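PDB 2A9S: competence/damage-inducible protein CinA from Agrobacterium tumefaciens, which is of unknown function here but belongs to the CinA family, some of whose members deamidate nicotinamide mononucleotide, so it may act likewise. Local coordinates for residues A[26-31]-A[50-55]; A[96-101]-A[129-134]; A[136-141]-A[159-164]. One frame throughout, in Å; residues are numbered along the deposited sequence.

Interaction 1: residues A[26-31]-A[50-55]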
loop_
_atom_site.group_PDB
_atom_site.type_symbol
_atom_site.label_atom_id
_atom_site.label_comp_id
_atom_site.label_asym_id
_atom_site.label_seq_id
_atom_site.Cartn_x
_atom_site.Cartn_y
_atom_site.Cartn_z
ATOM N N LEU A 26 8.837 -18.494 -1.553
ATOM C CA LEU A 26 9.209 -17.186 -2.096
ATOM C C LEU A 26 8.315 -16.066 -1.558
ATOM O O LEU A 26 7.118 -16.277 -1.299
ATOM C CB LEU A 26 9.135 -17.200 -3.625
ATOM C CG LEU A 26 9.930 -18.311 -4.333
ATOM C CD1 LEU A 26 9.507 -18.390 -5.790
ATOM C CD2 LEU A 26 11.460 -18.171 -4.144
ATOM N N MET A 27 8.893 -14.875 -1.451
ATOM C CA MET A 27 8.161 -13.722 -0.963
ATOM C C MET A 27 8.324 -12.559 -1.925
ATOM O O MET A 27 9.291 -12.515 -2.719
ATOM C CB MET A 27 8.603 -13.302 0.441
ATOM C CG MET A 27 8.341 -14.378 1.528
ATOM S SD MET A 27 8.645 -13.779 3.212
ATOM C CE MET A 27 7.042 -13.030 3.505
ATOM N N VAL A 28 7.378 -11.618 -1.835
ATOM C CA VAL A 28 7.319 -10.480 -2.738
ATOM C C VAL A 28 7.253 -9.172 -1.953
ATOM O O VAL A 28 6.683 -9.128 -0.845
ATOM C CB VAL A 28 6.086 -10.579 -3.696
ATOM C CG1 VAL A 28 4.783 -10.663 -2.911
ATOM C CG2 VAL A 28 6.068 -9.404 -4.706
ATOM N N SER A 29 7.809 -8.126 -2.530
ATOM C CA SER A 29 7.584 -6.784 -2.015
ATOM C C SER A 29 7.130 -5.911 -3.159
ATOM O O SER A 29 7.406 -6.208 -4.317
ATOM C CB SER A 29 8.831 -6.208 -1.356
ATOM O OG SER A 29 9.884 -6.059 -2.277
ATOM N N THR A 30 6.412 -4.847 -2.825
ATOM C CA THR A 30 5.831 -4.012 -3.864
ATOM C C THR A 30 6.266 -2.598 -3.608
ATOM O O THR A 30 6.428 -2.196 -2.444
ATOM C CB THR A 30 4.263 -4.108 -3.835
ATOM O OG1 THR A 30 3.774 -3.604 -2.594
ATOM C CG2 THR A 30 3.807 -5.591 -3.920
ATOM N N ALA A 31 6.406 -1.828 -4.684
ATOM C CA ALA A 31 6.750 -0.425 -4.584
ATOM C C ALA A 31 5.798 0.305 -5.516
ATOM O O ALA A 31 5.866 0.085 -6.721
ATOM C CB ALA A 31 8.172 -0.197 -5.040
ATOM N N SER A 50 -0.164 -13.933 3.751
ATOM C CA SER A 50 0.814 -13.576 4.779
ATOM C C SER A 50 2.102 -14.390 4.629
ATOM O O SER A 50 3.160 -13.936 5.043
ATOM C CB SER A 50 0.226 -13.814 6.163
ATOM O OG SER A 50 -0.299 -15.125 6.200
ATOM N N ALA A 51 2.024 -15.561 3.994
ATOM C CA ALA A 51 3.214 -16.378 3.780
ATOM C C ALA A 51 4.135 -15.789 2.722
ATOM O O ALA A 51 5.330 -16.128 2.674
ATOM C CB ALA A 51 2.816 -17.789 3.367
ATOM N N VAL A 52 3.572 -14.923 1.873
ATOM C CA VAL A 52 4.230 -14.518 0.624
ATOM C C VAL A 52 4.524 -13.017 0.583
ATOM O O VAL A 52 5.546 -12.598 0.060
ATOM C CB VAL A 52 3.358 -14.911 -0.610
ATOM C CG1 VAL A 52 3.905 -14.297 -1.941
ATOM C CG2 VAL A 52 3.223 -16.432 -0.721
ATOM N N VAL A 53 3.616 -12.201 1.115
ATOM C CA VAL A 53 3.786 -10.768 0.979
ATOM C C VAL A 53 4.655 -10.245 2.131
ATOM O O VAL A 53 4.274 -10.327 3.300
ATOM C CB VAL A 53 2.430 -10.029 0.880
ATOM C CG1 VAL A 53 2.681 -8.541 0.732
ATOM C CG2 VAL A 53 1.619 -10.514 -0.294
ATOM N N ASP A 54 5.826 -9.731 1.802
ATOM C CA ASP A 54 6.766 -9.314 2.828
ATOM C C ASP A 54 6.456 -7.899 3.286
ATOM O O ASP A 54 6.109 -7.698 4.456
ATOM C CB ASP A 54 8.188 -9.458 2.337
ATOM C CG ASP A 54 9.221 -9.096 3.411
ATOM O OD1 ASP A 54 9.192 -9.753 4.481
ATOM O OD2 ASP A 54 10.032 -8.177 3.168
ATOM N N ARG A 55 6.550 -6.941 2.375
ATOM C CA ARG A 55 6.202 -5.560 2.716
ATOM C C ARG A 55 5.900 -4.782 1.464
ATOM O O ARG A 55 6.163 -5.237 0.347
ATOM C CB ARG A 55 7.331 -4.872 3.511
ATOM C CG ARG A 55 8.616 -4.713 2.705
ATOM C CD ARG A 55 9.806 -4.339 3.592
ATOM N NE ARG A 55 10.145 -5.422 4.501
ATOM C CZ ARG A 55 10.973 -5.309 5.536
ATOM N NH1 ARG A 55 11.580 -4.143 5.830
ATOM N NH2 ARG A 55 11.188 -6.361 6.283
HETATM O O HOH W 1 6.575 -17.935 0.893
#

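Interaction 2: residues A[96-101]-A[129-134]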
loop_
_atom_site.group_PDB
_atom_site.type_symbol
_atom_site.label_atom_id
_atom_site.label_comp_id
_atom_site.label_asym_id
_atom_site.label_seq_id
_atom_site.Cartn_x
_atom_site.Cartn_y
_atom_site.Cartn_z
ATOM N N TYR A 96 16.003 -4.795 -2.106
ATOM C CA TYR A 96 17.110 -4.834 -1.144
ATOM C C TYR A 96 16.851 -4.077 0.178
ATOM O O TYR A 96 17.670 -4.136 1.101
ATOM C CB TYR A 96 18.463 -4.480 -1.814
ATOM C CG TYR A 96 18.859 -5.469 -2.906
ATOM C CD1 TYR A 96 19.270 -6.764 -2.589
ATOM C CD2 TYR A 96 18.799 -5.120 -4.250
ATOM C CE1 TYR A 96 19.605 -7.684 -3.583
ATOM C CE2 TYR A 96 19.138 -6.028 -5.248
ATOM C CZ TYR A 96 19.532 -7.303 -4.909
ATOM O OH TYR A 96 19.876 -8.198 -5.898
ATOM N N ARG A 97 15.695 -3.414 0.282
ATOM C CA ARG A 97 15.175 -2.938 1.568
ATOM C C ARG A 97 14.022 -3.828 2.097
ATOM O O ARG A 97 13.118 -3.365 2.818
ATOM C CB ARG A 97 14.803 -1.459 1.503
ATOM C CG ARG A 97 16.041 -0.581 1.324
ATOM C CD ARG A 97 15.710 0.827 0.967
ATOM N NE ARG A 97 16.901 1.608 0.585
ATOM C CZ ARG A 97 17.063 2.907 0.840
ATOM N NH1 ARG A 97 16.150 3.592 1.515
ATOM N NH2 ARG A 97 18.156 3.527 0.432
ATOM N N SER A 98 14.072 -5.112 1.738
ATOM C CA SER A 98 13.092 -6.081 2.198
ATOM C C SER A 98 13.728 -7.452 2.315
ATOM O O SER A 98 14.924 -7.611 1.989
ATOM C CB SER A 98 11.907 -6.136 1.234
ATOM O OG SER A 98 12.180 -6.971 0.120
ATOM N N ARG A 99 12.932 -8.427 2.754
ATOM C CA ARG A 99 13.356 -9.818 2.804
ATOM C C ARG A 99 12.764 -10.604 1.652
ATOM O O ARG A 99 12.821 -11.824 1.664
ATOM C CB ARG A 99 12.945 -10.475 4.139
ATOM C CG ARG A 99 13.168 -9.602 5.338
ATOM C CD ARG A 99 13.139 -10.425 6.601
ATOM N NE ARG A 99 14.169 -9.968 7.534
ATOM C CZ ARG A 99 15.319 -10.602 7.752
ATOM N NH1 ARG A 99 15.598 -11.746 7.127
ATOM N NH2 ARG A 99 16.192 -10.092 8.613
ATOM N N ALA A 100 12.248 -9.923 0.629
ATOM C CA ALA A 100 11.594 -10.618 -0.476
ATOM C C ALA A 100 12.612 -11.213 -1.437
ATOM O O ALA A 100 13.747 -10.746 -1.538
ATOM C CB ALA A 100 10.673 -9.683 -1.240
ATOM N N ASN A 101 12.178 -12.244 -2.146
ATOM C CA ASN A 101 12.882 -12.733 -3.316
ATOM C C ASN A 101 12.654 -11.920 -4.591
ATOM O O ASN A 101 13.545 -11.864 -5.440
ATOM C CB ASN A 101 12.490 -14.174 -3.587
ATOM C CG ASN A 101 12.635 -15.040 -2.363
ATOM O OD1 ASN A 101 11.717 -15.166 -1.550
ATOM N ND2 ASN A 101 13.823 -15.625 -2.209
ATOM N N LYS A 129 12.158 -7.159 -10.237
ATOM C CA LYS A 129 13.546 -7.618 -10.067
ATOM C C LYS A 129 13.650 -8.818 -9.117
ATOM O O LYS A 129 12.847 -8.959 -8.201
ATOM C CB LYS A 129 14.436 -6.467 -9.622
ATOM C CG LYS A 129 15.931 -6.806 -9.592
ATOM C CD LYS A 129 16.779 -5.593 -9.333
ATOM C CE LYS A 129 18.250 -6.011 -9.372
ATOM N NZ LYS A 129 19.138 -4.823 -9.406
ATOM N N ALA A 130 14.600 -9.715 -9.398
ATOM C CA ALA A 130 14.871 -10.890 -8.551
ATOM C C ALA A 130 16.266 -10.754 -7.955
ATOM O O ALA A 130 17.098 -10.026 -8.485
ATOM C CB ALA A 130 14.801 -12.152 -9.361
ATOM N N ARG A 131 16.503 -11.447 -6.846
ATOM C CA ARG A 131 17.797 -11.418 -6.146
ATOM C C ARG A 131 19.003 -11.813 -7.018
ATOM O O ARG A 131 20.126 -11.354 -6.771
ATOM C CB ARG A 131 17.749 -12.332 -4.916
ATOM C CG ARG A 131 16.802 -11.894 -3.821
ATOM C CD ARG A 131 17.426 -10.799 -2.995
ATOM N NE ARG A 131 16.509 -10.339 -1.957
ATOM C CZ ARG A 131 16.804 -9.460 -1.003
ATOM N NH1 ARG A 131 18.034 -8.961 -0.884
ATOM N NH2 ARG A 131 15.862 -9.110 -0.135
ATOM N N ASN A 132 18.769 -12.674 -8.015
ATOM C CA ASN A 132 19.816 -13.123 -8.951
ATOM C C ASN A 132 20.180 -12.062 -10.001
ATOM O O ASN A 132 21.014 -12.293 -10.900
ATOM C CB ASN A 132 19.382 -14.426 -9.640
ATOM C CG ASN A 132 18.274 -14.212 -10.656
ATOM O OD1 ASN A 132 17.811 -13.084 -10.873
ATOM N ND2 ASN A 132 17.859 -15.301 -11.314
ATOM N N GLY A 133 19.535 -10.906 -9.907
ATOM C CA GLY A 133 19.787 -9.811 -10.847
ATOM C C GLY A 133 18.851 -9.726 -12.041
ATOM O O GLY A 133 18.810 -8.689 -12.712
ATOM N N ASN A 134 18.093 -10.784 -12.319
ATOM C CA ASN A 134 17.130 -10.744 -13.440
ATOM C C ASN A 134 16.098 -9.602 -13.273
ATOM O O ASN A 134 15.485 -9.465 -12.209
ATOM C CB ASN A 134 16.430 -12.095 -13.600
ATOM C CG ASN A 134 15.782 -12.273 -14.976
ATOM O OD1 ASN A 134 16.118 -11.576 -15.942
ATOM N ND2 ASN A 134 14.832 -13.209 -15.063
HETATM O O HOH W 2 18.235 -7.080 1.518
HETATM O O HOH W 3 21.134 -6.996 -7.993
HETATM O O HOH W 4 21.261 -10.577 -4.447
#

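Interaction 3: residues A[136-141]-A[159-164]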
loop_
_atom_site.group_PDB
_atom_site.type_symbol
_atom_site.label_atom_id
_atom_site.label_comp_id
_atom_site.label_asym_id
_atom_site.label_seq_id
_atom_site.Cartn_x
_atom_site.Cartn_y
_atom_site.Cartn_z
ATOM N N LEU A 136 12.774 -7.524 -15.328
ATOM C CA LEU A 136 11.847 -7.373 -16.458
ATOM C C LEU A 136 11.223 -5.984 -16.390
ATOM O O LEU A 136 10.881 -5.528 -15.298
ATOM C CB LEU A 136 10.725 -8.407 -16.382
ATOM C CG LEU A 136 11.172 -9.860 -16.372
ATOM C CD1 LEU A 136 9.951 -10.751 -16.197
ATOM C CD2 LEU A 136 11.956 -10.163 -17.673
ATOM N N HIS A 137 11.106 -5.317 -17.534
ATOM C CA HIS A 137 10.426 -4.006 -17.605
ATOM C C HIS A 137 9.436 -3.958 -18.765
ATOM O O HIS A 137 9.702 -4.482 -19.843
ATOM C CB HIS A 137 11.428 -2.835 -17.661
ATOM C CG HIS A 137 10.842 -1.542 -18.168
ATOM N ND1 HIS A 137 10.894 -1.179 -19.499
ATOM C CD2 HIS A 137 10.199 -0.531 -17.528
ATOM C CE1 HIS A 137 10.335 0.011 -19.653
ATOM N NE2 HIS A 137 9.895 0.422 -18.477
ATOM N N HIS A 138 8.275 -3.365 -18.526
ATOM C CA HIS A 138 7.304 -3.123 -19.589
ATOM C C HIS A 138 6.842 -1.701 -19.493
ATOM O O HIS A 138 6.564 -1.228 -18.405
ATOM C CB HIS A 138 6.085 -4.005 -19.435
ATOM C CG HIS A 138 6.311 -5.416 -19.849
ATOM N ND1 HIS A 138 6.217 -5.829 -21.166
ATOM C CD2 HIS A 138 6.628 -6.516 -19.124
ATOM C CE1 HIS A 138 6.466 -7.126 -21.228
ATOM N NE2 HIS A 138 6.720 -7.566 -20.005
ATOM N N GLU A 139 6.780 -1.032 -20.636
ATOM C CA GLU A 139 6.140 0.255 -20.737
ATOM C C GLU A 139 4.743 0.000 -21.283
ATOM O O GLU A 139 4.581 -0.612 -22.348
ATOM C CB GLU A 139 6.914 1.181 -21.672
ATOM C CG GLU A 139 6.303 2.533 -21.795
ATOM C CD GLU A 139 7.028 3.339 -22.834
ATOM O OE1 GLU A 139 8.270 3.313 -22.807
ATOM O OE2 GLU A 139 6.363 3.959 -23.688
ATOM N N MET A 140 3.740 0.417 -20.529
ATOM C CA MET A 140 2.358 0.287 -20.958
ATOM C C MET A 140 1.791 1.653 -21.267
ATOM O O MET A 140 2.192 2.663 -20.661
ATOM C CB MET A 140 1.509 -0.420 -19.905
ATOM C CG MET A 140 2.094 -1.764 -19.468
ATOM S SD MET A 140 2.205 -2.984 -20.834
ATOM C CE MET A 140 0.539 -3.442 -21.001
ATOM N N ARG A 141 0.875 1.664 -22.235
ATOM C CA ARG A 141 0.116 2.868 -22.600
ATOM C C ARG A 141 -1.342 2.469 -22.638
ATOM O O ARG A 141 -1.862 2.001 -23.650
ATOM C CB ARG A 141 0.601 3.414 -23.941
ATOM C CG ARG A 141 1.973 4.034 -23.797
ATOM C CD ARG A 141 2.719 4.240 -25.122
ATOM N NE ARG A 141 3.999 4.867 -24.810
ATOM C CZ ARG A 141 4.207 6.183 -24.723
ATOM N NH1 ARG A 141 3.234 7.048 -24.945
ATOM N NH2 ARG A 141 5.413 6.642 -24.411
ATOM N N LEU A 159 0.889 -8.019 -11.678
ATOM C CA LEU A 159 0.729 -9.416 -11.243
ATOM C C LEU A 159 1.203 -10.397 -12.316
ATOM O O LEU A 159 1.901 -11.368 -11.995
ATOM C CB LEU A 159 -0.717 -9.687 -10.797
ATOM C CG LEU A 159 -1.196 -8.807 -9.604
ATOM C CD1 LEU A 159 -2.596 -9.240 -9.220
ATOM C CD2 LEU A 159 -0.257 -8.838 -8.364
ATOM N N GLU A 160 0.875 -10.111 -13.577
ATOM C CA GLU A 160 1.381 -10.880 -14.731
ATOM C C GLU A 160 2.903 -10.964 -14.736
ATOM O O GLU A 160 3.484 -12.049 -14.925
ATOM C CB GLU A 160 0.872 -10.272 -16.047
ATOM C CG GLU A 160 -0.635 -10.491 -16.228
ATOM C CD GLU A 160 -1.208 -9.698 -17.408
ATOM O OE1 GLU A 160 -0.499 -8.815 -17.957
ATOM O OE2 GLU A 160 -2.369 -9.968 -17.788
ATOM N N MET A 161 3.552 -9.832 -14.477
ATOM C CA MET A 161 5.005 -9.761 -14.431
ATOM C C MET A 161 5.645 -10.528 -13.280
ATOM O O MET A 161 6.701 -11.156 -13.476
ATOM C CB MET A 161 5.477 -8.307 -14.429
ATOM C CG MET A 161 5.180 -7.582 -15.736
ATOM S SD MET A 161 5.495 -5.808 -15.620
ATOM C CE MET A 161 7.276 -5.755 -15.350
ATOM N N LEU A 162 5.055 -10.470 -12.083
ATOM C CA LEU A 162 5.536 -11.295 -10.963
ATOM C C LEU A 162 5.529 -12.781 -11.348
ATOM O O LEU A 162 6.511 -13.513 -11.098
ATOM C CB LEU A 162 4.695 -11.072 -9.707
ATOM C CG LEU A 162 5.042 -9.804 -8.937
ATOM C CD1 LEU A 162 4.012 -9.618 -7.769
ATOM C CD2 LEU A 162 6.465 -9.889 -8.414
ATOM N N ILE A 163 4.431 -13.225 -11.946
ATOM C CA ILE A 163 4.343 -14.611 -12.421
ATOM C C ILE A 163 5.452 -14.914 -13.421
ATOM O O ILE A 163 6.144 -15.929 -13.282
ATOM C CB ILE A 163 2.960 -14.936 -13.011
ATOM C CG1 ILE A 163 1.915 -14.865 -11.904
ATOM C CG2 ILE A 163 2.963 -16.348 -13.706
ATOM C CD1 ILE A 163 0.461 -14.644 -12.372
ATOM N N ALA A 164 5.653 -14.019 -14.394
ATOM C CA ALA A 164 6.677 -14.212 -15.425
ATOM C C ALA A 164 8.089 -14.248 -14.851
ATOM O O ALA A 164 8.920 -15.085 -15.267
ATOM C CB ALA A 164 6.567 -13.134 -16.495
#

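Interaction 1: residues A[26-31]-A[50-55]
Met27 bends at its last torsion (chi3 85°), which swings CE back to Ala51 and Asp54. CE lies 3.6 Å from Ala51 O and 3.9 Å from Asp54 CB. On Val52 the branch CG1 is anti to the backbone N (chi1 171°). This places CG1 3.8 Å from Leu26 O and near CG1 of Val28, for the conformer of Val28 described. Most of the hold, however, is backbone. Val28 N donates to Val52 O at 2.8 Å. Val28 O in turn accepts from Asp54 N, also at 2.8 Å. Val28 therefore bonds through both of its polar backbone atoms to the residues on either side of Val53, the pattern of a parallel bridge. Val52 O also receives a CA-H...O contact from Met27 CA at 3.0 Å. Further on, Thr30 N donates to Arg55 O at 3.2 Å. At the other end a water donates to Leu26 O and Ala51 O, and so bridges the two segments just before the strands begin. The short strand axes differ by 48°, a marked twist. The pairing joins the two strands of a beta-alpha-beta unit, with helix 38-43 between them in the chain. Ile18 and Phe21 of helix 8-24 cover Val52. Asp54 OD2 accepts from Arg55 NE, 3.1 Å away in a salt bridge and above the carboxylate plane, and from Arg99 N. Arg55 also forms salt bridges with Asp63 and Asp67 of the second subunit. The chemistry implies a backbone-held strand pair, valines on one face and Ser29 and Arg55 on the other, with its charges committed to the Arg99 loop and the dimer interface.

Interaction 2: residues A[96-101]-A[129-134]
Arg131 reaches across to the loop after helix 84-96 and bonds to its backbone carbonyls. It grips Ala100 O side-on with two nitrogens: NE at 2.8 Å and NH2 at 3.0 Å from that oxygen. The NE bond comes nearly in line with the carbonyl, while NH2 lies in the carbonyl plane on a lone pair. NH2 also donates to Ser98 O at 2.8 Å, from above the plane of that carbonyl. Both oxygens lie close to the guanidinium plane, so three bonds fix its rotation. The chain is bent at chi2 (-79°), which places CD beside Tyr96 CE1. Backbone contacts add less. Arg131 N makes a weak hydrogen bond to Asn101 O at 3.3 Å, and Ala130 CA sends a CA-H...O contact to the same oxygen.

The segment 129-134 forms the end of strand 123-130 and the hairpin turn into strand 135-141. Ala130 to Gly133 make a type I beta turn. On the loop side Ser98 OG accepts from Ala100 N at 3.0 Å, an ST turn that shapes the backbone whose oxygens Arg131 uses. Asn101 OD1 accepts from Met27 N.

The aromatic contact comes from Tyr96, in the conformer described. Its ring plane is almost perpendicular to the guanidinium (planes 88° apart), with CE1 3.8 Å from Arg131 CD. Arg131 NH1 lies obliquely to the ring, near CD1. Lys129 CE comes to the ring edge. His92 meets the ring from its own helix.

Waters add further links. One links Tyr96 O to Arg131 NH1. Another donates to Arg131 O at 2.7 Å and is also hydrogen-bonded to Tyr96 OH.

Interaction 3: residues A[136-141]-A[159-164]
Met161 and His138 carry the sulfur-aromatic part of this contact. The two side chains slide past each other in opposite directions. Met161 SD is 3.8 Å from His138 CD2 and 4.8 Å from the ring centroid. The approach is oblique, 73° off the ring normal. The methyl group is placed differently. The chain bends at chi3 (65°), which turns CE back to the strand. There CE lies in the plane of the His138 ring, at its edge, 3.9 Å from CD2.

Van der Waals contacts to the strand backbone and apolar groups follow. Met161 CE is 3.6 Å from Leu136 O and also rests near Leu136 CB. Three residues on, about one helical turn, Ala164 CB meets the branch CD1 of Leu136 at 4.1 Å. Leu126 of the neighbouring strand 123-130 also touches Met161.

Polar bonds lie to the side of this interface. On the strand, Arg141 grips Glu139 OE2 with two nitrogens: NE at 2.8 Å and NH2 at 2.9 Å from that oxygen. His137 directs its CB away from the helix, and its NE2 is hydrogen-bonded to His125.

The contact is small. Strand 135-141 is an outermost strand of the sheet within the chain. Other faces of helix 147-167 turn to helix 8-24 through Ile163 and to strand 102-108 through Leu162. The two short axes run 154° apart, roughly antiparallel. A helix that follows an edge strand and packs back across one face of a mixed sheet is a layered alpha/beta arrangement.

All three contacts belong to one mixed sheet. Interaction 1 is the buried one, where inner strand 28-32 pairs with outermost strand 53-59 through backbone bonds. Interaction 2 is partly buried and lies at the sheet end, where an arginine and waters tie two connections together. Interaction 3 is a surface contact at the opposite outermost strand and rests on a methionine and other weakly polar or apolar groups. Interactions 1 and 2 touch directly, through Asn101 with Met27 and Arg99 with Asp54. Interactions 1 and 3 meet where Leu162 packs on Val28. Interactions 2 and 3 lie on successive parts of the hairpin of strands 123-130 and 135-141.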